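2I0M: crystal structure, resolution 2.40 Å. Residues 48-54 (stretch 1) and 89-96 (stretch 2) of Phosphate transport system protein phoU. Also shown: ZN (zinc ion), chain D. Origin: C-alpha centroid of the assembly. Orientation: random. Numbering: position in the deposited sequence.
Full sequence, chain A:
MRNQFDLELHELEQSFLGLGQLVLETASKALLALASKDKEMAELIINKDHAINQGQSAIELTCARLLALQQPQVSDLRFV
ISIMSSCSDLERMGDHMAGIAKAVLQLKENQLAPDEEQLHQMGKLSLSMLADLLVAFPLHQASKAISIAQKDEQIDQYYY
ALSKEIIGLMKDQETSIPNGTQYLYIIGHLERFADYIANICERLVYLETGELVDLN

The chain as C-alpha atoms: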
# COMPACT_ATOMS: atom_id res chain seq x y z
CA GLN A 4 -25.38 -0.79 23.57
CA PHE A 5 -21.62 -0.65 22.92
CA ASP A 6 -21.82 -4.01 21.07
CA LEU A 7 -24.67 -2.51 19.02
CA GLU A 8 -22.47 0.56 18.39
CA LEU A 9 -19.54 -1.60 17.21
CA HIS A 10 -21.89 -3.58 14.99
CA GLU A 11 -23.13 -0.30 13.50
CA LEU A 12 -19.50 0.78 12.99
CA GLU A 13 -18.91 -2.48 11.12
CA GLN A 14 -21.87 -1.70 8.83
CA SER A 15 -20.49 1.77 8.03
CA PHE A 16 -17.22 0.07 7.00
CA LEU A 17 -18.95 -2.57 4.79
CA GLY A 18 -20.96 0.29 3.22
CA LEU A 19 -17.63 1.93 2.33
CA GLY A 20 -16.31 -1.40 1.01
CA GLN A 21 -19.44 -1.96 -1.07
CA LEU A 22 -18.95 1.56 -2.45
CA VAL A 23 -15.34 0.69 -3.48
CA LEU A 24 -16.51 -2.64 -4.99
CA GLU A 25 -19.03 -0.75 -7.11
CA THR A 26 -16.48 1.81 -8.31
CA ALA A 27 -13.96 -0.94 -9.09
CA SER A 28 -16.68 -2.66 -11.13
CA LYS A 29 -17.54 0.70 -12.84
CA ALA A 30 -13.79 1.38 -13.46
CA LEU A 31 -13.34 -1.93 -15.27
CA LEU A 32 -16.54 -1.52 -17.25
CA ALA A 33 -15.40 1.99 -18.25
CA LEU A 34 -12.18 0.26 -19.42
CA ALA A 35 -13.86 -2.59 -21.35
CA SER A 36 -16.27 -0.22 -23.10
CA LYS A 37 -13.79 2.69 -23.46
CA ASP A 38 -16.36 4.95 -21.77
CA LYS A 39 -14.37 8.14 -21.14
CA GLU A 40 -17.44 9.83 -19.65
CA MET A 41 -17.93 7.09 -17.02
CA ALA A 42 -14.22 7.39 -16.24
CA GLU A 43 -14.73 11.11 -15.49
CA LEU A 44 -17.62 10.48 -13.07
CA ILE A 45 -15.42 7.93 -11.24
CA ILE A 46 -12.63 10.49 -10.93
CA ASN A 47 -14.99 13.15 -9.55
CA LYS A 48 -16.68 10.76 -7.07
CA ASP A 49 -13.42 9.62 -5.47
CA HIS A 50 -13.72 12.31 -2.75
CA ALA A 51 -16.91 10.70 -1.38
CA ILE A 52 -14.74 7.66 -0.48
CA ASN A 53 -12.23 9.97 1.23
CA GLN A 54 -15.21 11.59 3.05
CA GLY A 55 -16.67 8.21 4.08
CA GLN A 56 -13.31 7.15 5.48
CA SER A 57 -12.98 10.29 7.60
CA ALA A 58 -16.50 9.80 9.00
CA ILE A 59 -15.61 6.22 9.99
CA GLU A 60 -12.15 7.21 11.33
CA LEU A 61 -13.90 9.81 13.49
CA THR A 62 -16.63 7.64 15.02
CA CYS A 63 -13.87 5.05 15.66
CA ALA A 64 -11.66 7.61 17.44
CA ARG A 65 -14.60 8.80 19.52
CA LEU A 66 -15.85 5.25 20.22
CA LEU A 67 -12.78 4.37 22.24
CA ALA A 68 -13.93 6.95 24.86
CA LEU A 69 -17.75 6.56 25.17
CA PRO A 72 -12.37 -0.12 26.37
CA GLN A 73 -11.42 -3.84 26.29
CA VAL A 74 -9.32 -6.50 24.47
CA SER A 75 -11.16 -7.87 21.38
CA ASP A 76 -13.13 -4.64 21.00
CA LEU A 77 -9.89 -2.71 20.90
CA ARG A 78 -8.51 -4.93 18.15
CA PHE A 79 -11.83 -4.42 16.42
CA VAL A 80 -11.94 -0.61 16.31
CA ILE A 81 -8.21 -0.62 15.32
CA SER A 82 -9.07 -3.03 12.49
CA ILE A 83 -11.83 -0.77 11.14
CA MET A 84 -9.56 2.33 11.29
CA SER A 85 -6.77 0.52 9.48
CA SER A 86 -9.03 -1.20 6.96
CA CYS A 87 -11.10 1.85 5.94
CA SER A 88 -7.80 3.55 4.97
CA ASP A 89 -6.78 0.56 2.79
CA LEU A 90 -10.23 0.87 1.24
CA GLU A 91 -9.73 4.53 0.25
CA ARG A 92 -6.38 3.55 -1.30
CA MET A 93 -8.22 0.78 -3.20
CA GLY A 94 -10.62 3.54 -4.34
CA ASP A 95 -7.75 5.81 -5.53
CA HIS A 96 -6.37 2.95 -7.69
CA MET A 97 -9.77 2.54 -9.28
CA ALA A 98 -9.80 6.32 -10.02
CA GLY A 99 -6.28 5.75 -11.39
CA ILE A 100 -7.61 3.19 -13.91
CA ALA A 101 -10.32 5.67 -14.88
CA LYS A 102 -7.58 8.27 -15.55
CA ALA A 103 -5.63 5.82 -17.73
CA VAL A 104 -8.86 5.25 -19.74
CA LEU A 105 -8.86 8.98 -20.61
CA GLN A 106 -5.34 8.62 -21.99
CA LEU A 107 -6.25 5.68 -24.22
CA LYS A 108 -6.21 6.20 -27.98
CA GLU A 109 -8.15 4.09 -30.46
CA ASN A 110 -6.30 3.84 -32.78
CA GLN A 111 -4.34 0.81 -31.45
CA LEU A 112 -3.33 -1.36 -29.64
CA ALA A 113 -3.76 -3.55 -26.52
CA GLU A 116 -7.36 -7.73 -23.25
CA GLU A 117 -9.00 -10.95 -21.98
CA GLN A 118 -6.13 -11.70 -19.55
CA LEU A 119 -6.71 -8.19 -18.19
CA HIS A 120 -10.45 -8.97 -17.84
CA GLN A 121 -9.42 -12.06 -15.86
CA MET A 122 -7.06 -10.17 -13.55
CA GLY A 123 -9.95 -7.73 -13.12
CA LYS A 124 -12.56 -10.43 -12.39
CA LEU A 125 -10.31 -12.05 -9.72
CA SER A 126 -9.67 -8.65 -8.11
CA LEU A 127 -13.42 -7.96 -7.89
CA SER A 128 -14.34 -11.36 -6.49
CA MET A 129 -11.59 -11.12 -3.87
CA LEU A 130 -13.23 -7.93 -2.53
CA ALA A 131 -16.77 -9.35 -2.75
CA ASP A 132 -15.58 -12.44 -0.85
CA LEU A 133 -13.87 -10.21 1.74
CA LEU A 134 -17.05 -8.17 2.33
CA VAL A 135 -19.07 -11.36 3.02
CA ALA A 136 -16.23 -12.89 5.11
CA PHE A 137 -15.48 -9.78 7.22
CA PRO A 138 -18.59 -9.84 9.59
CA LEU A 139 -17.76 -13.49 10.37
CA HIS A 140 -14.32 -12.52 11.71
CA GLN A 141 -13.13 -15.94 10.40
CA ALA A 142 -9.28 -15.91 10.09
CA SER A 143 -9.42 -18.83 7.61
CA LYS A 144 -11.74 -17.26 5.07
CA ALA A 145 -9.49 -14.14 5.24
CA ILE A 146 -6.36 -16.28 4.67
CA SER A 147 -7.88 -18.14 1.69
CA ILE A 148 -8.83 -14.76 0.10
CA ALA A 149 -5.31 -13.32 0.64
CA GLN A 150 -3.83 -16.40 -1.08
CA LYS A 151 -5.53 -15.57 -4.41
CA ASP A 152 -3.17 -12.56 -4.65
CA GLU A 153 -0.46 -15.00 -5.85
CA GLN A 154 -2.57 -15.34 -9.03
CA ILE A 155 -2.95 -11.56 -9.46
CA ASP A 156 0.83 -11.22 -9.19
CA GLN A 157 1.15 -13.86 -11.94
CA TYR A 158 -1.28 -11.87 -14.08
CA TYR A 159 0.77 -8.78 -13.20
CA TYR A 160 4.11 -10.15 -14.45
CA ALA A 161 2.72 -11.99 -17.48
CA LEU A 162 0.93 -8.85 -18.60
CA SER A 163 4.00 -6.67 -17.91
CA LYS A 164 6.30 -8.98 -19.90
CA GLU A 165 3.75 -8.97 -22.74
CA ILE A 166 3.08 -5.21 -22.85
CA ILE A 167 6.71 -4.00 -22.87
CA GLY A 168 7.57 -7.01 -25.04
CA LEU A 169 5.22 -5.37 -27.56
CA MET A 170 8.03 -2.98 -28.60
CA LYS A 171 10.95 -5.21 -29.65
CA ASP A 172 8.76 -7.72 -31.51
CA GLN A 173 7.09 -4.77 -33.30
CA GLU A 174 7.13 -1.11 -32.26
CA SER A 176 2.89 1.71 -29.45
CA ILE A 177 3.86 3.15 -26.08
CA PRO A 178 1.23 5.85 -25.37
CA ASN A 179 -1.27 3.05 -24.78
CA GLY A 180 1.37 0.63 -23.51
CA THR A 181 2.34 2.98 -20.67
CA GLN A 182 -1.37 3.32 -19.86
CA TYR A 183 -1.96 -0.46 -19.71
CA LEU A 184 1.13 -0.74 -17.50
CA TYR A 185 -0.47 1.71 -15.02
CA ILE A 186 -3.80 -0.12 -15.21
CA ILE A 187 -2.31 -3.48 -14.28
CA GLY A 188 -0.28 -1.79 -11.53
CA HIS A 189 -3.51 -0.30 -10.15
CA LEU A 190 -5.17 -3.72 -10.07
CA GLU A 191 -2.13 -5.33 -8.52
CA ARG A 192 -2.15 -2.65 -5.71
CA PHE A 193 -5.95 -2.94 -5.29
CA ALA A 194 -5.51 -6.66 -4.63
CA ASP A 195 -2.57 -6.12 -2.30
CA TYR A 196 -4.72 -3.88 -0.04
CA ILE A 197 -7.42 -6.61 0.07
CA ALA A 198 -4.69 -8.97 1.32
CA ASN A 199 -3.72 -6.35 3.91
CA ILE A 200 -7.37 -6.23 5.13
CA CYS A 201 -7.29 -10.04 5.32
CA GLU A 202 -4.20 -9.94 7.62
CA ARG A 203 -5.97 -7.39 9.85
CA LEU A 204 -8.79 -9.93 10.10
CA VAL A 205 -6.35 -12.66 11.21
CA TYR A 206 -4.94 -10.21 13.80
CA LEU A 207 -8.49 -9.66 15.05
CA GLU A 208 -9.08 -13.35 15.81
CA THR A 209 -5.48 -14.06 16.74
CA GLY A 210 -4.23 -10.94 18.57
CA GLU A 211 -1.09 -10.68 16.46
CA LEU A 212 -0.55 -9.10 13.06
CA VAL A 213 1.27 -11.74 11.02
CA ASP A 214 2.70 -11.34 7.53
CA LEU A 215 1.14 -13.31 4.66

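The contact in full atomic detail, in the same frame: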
# COMPACT_ATOMS: atom_id res chain seq x y z
N LYS A 48 -16.04 11.34 -8.25
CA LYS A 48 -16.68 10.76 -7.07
C LYS A 48 -15.71 10.18 -6.06
O LYS A 48 -16.12 9.77 -4.97
CB LYS A 48 -17.72 9.71 -7.46
CG LYS A 48 -19.05 10.30 -7.92
CD LYS A 48 -20.22 9.36 -7.65
CE LYS A 48 -20.17 8.12 -8.53
NZ LYS A 48 -21.55 7.79 -9.06
N ASP A 49 -14.42 10.16 -6.39
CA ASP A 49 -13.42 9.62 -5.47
C ASP A 49 -13.45 10.28 -4.08
O ASP A 49 -13.30 9.60 -3.08
CB ASP A 49 -12.00 9.64 -6.05
CG ASP A 49 -11.02 8.90 -5.16
OD1 ASP A 49 -10.99 7.64 -5.18
OD2 ASP A 49 -10.29 9.57 -4.39
N HIS A 50 -13.69 11.59 -4.02
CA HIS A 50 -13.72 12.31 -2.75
C HIS A 50 -14.80 11.85 -1.75
O HIS A 50 -14.62 12.01 -0.54
CB HIS A 50 -13.82 13.83 -2.95
CG HIS A 50 -13.63 14.61 -1.68
ND1 HIS A 50 -14.65 15.29 -1.06
CD2 HIS A 50 -12.54 14.76 -0.89
CE1 HIS A 50 -14.19 15.87 0.04
NE2 HIS A 50 -12.92 15.55 0.17
N ALA A 51 -15.90 11.30 -2.25
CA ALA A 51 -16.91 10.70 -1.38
C ALA A 51 -16.36 9.48 -0.61
O ALA A 51 -16.80 9.19 0.51
CB ALA A 51 -18.16 10.35 -2.15
N ILE A 52 -15.39 8.79 -1.18
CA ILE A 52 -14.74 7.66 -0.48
C ILE A 52 -13.78 8.21 0.59
O ILE A 52 -13.70 7.67 1.71
CB ILE A 52 -14.01 6.70 -1.46
CG1 ILE A 52 -15.02 6.06 -2.44
CG2 ILE A 52 -13.25 5.60 -0.68
CD1 ILE A 52 -14.43 5.42 -3.67
N ASN A 53 -13.06 9.28 0.26
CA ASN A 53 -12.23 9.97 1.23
C ASN A 53 -13.12 10.40 2.39
O ASN A 53 -12.84 10.06 3.55
CB ASN A 53 -11.55 11.18 0.59
CG ASN A 53 -10.36 10.82 -0.29
OD1 ASN A 53 -9.35 11.52 -0.27
ND2 ASN A 53 -10.47 9.75 -1.08
N GLN A 54 -14.21 11.11 2.07
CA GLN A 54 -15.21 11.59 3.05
C GLN A 54 -15.77 10.49 3.95
O GLN A 54 -15.91 10.69 5.17
CB GLN A 54 -16.37 12.32 2.36
CG GLN A 54 -16.15 13.80 2.20
CD GLN A 54 -17.40 14.53 1.71
OE1 GLN A 54 -18.09 14.07 0.80
NE2 GLN A 54 -17.69 15.68 2.31
N ASP A 89 -7.16 1.44 3.89
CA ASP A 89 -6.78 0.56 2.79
C ASP A 89 -7.85 0.63 1.68
O ASP A 89 -7.55 0.55 0.48
CB ASP A 89 -6.65 -0.90 3.28
CG ASP A 89 -5.39 -1.15 4.09
OD1 ASP A 89 -4.46 -0.32 4.08
OD2 ASP A 89 -5.29 -2.22 4.72
N LEU A 90 -9.10 0.78 2.11
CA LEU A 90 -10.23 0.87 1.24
C LEU A 90 -10.19 2.18 0.43
O LEU A 90 -10.38 2.15 -0.78
CB LEU A 90 -11.51 0.75 2.08
CG LEU A 90 -12.67 -0.22 1.83
CD1 LEU A 90 -12.27 -1.69 1.49
CD2 LEU A 90 -13.57 -0.17 3.05
N GLU A 91 -9.89 3.31 1.07
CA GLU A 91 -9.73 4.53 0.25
C GLU A 91 -8.53 4.52 -0.69
O GLU A 91 -8.55 5.19 -1.72
CB GLU A 91 -10.05 5.88 0.98
CG GLU A 91 -9.01 6.90 1.38
CD GLU A 91 -7.94 7.26 0.36
OE1 GLU A 91 -6.93 6.53 0.32
OE2 GLU A 91 -8.06 8.30 -0.35
N ARG A 92 -7.52 3.71 -0.38
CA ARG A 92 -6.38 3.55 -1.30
C ARG A 92 -6.78 2.64 -2.46
O ARG A 92 -6.44 2.90 -3.61
CB ARG A 92 -5.12 3.09 -0.57
CG ARG A 92 -4.60 4.18 0.38
CD ARG A 92 -3.47 3.72 1.22
NE ARG A 92 -3.08 4.71 2.23
CZ ARG A 92 -2.17 4.49 3.17
NH1 ARG A 92 -1.55 3.30 3.23
NH2 ARG A 92 -1.86 5.45 4.04
N MET A 93 -7.55 1.59 -2.16
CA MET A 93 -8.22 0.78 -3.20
C MET A 93 -9.01 1.67 -4.17
O MET A 93 -8.76 1.65 -5.38
CB MET A 93 -9.09 -0.29 -2.55
CG MET A 93 -8.22 -1.36 -1.85
SD MET A 93 -9.09 -2.50 -0.76
CE MET A 93 -10.15 -3.21 -1.98
N GLY A 94 -9.93 2.46 -3.62
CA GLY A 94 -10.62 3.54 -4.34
C GLY A 94 -9.76 4.43 -5.24
O GLY A 94 -10.10 4.64 -6.39
N ASP A 95 -8.66 4.97 -4.72
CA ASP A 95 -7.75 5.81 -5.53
C ASP A 95 -7.20 5.06 -6.77
O ASP A 95 -7.00 5.66 -7.82
CB ASP A 95 -6.56 6.26 -4.71
CG ASP A 95 -6.92 7.20 -3.56
OD1 ASP A 95 -7.95 7.94 -3.59
OD2 ASP A 95 -6.10 7.23 -2.63
N HIS A 96 -6.95 3.77 -6.63
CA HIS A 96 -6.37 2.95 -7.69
C HIS A 96 -7.41 2.62 -8.74
O HIS A 96 -7.07 2.38 -9.90
CB HIS A 96 -5.73 1.67 -7.13
CG HIS A 96 -4.34 1.87 -6.63
ND1 HIS A 96 -4.02 1.84 -5.29
CD2 HIS A 96 -3.19 2.16 -7.28
CE1 HIS A 96 -2.73 2.09 -5.15
NE2 HIS A 96 -2.20 2.29 -6.34
ZN ZN D . -5.90 8.47 -1.04
O HOH W 1 -12.31 6.22 -6.81

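Both stretches are helical, and their axes run almost exactly antiparallel: the N-to-C directions differ by 173° and the axes approach to 9.4 Å. The register is set by two pairs of nearest CA atoms, Asp 49 CA to Gly 94 CA at 6.8 Å and Ile 52 CA to Glu 91 CA at 6.0 Å, so a step of three residues forward in stretch 1 matches three backward in stretch 2. The buried surface is modest, 248 Å² summed over both sides, and no clear direct hydrogen bond crosses it.

Lys 48 lies out of reach of stretch 2. Asp 49 opens the contact. Its CA-to-CB bond points toward stretch 2, and with chi1 in the t well the carboxylate arrives beside two other acceptors. Asp 49 OD1 lies 3.4 Å from Gly 94 O, and Asp 49 OD2 lies 3.0 Å from Asp 95 OD1; neither pair is a hydrogen bond, and the second places like charges close together. A water relieves the first pair, donating to Asp 49 OD1 at 2.5 Å and to Gly 94 O at 2.7 Å, and so places a hydrogen toward each of the two acceptors. The zinc ion offers positive charge beside Asp 95, which binds it through OD2 at 2.0 Å from ZN.

The helix is kinked here, as the N atoms of His 50 and Ala 51 lack bonds to the preceding turn, although Ala 51 N bonds to Lys 48 O at 3.1 Å. Neither residue touches stretch 2.

Ile 52 provides the apolar part of the interface. Its CA-to-CB bond points toward stretch 2, with chi1 m and chi2 t. Ile 52 CG2 packs 3.6 Å from Glu 91 CB, and Ile 52 CD1 lies 4.3 Å from Gly 94 CA. Gly 94 leaves room for that methyl: an ideal CB on this residue would point toward stretch 1 and sit a tight 3.3 Å from Ile 52 CD1.

The CA-to-CB bond of Asn 53 points sideways, but the end of the side chain comes nearer, bringing Asn 53 ND2 to 2.9 Å from Glu 91 OE2. The same carboxylate binds zinc, Glu 91 OE1 at 2.6 Å and Glu 91 OE2 at 2.3 Å from ZN. Glu 91 and Asp 95, one helical turn apart and joined by the backbone bond from Asp 95 N to Glu 91 O at 3.0 Å, thus share the metal, which has one further ligand atom elsewhere in the structure. Gln 54 again lies out of reach.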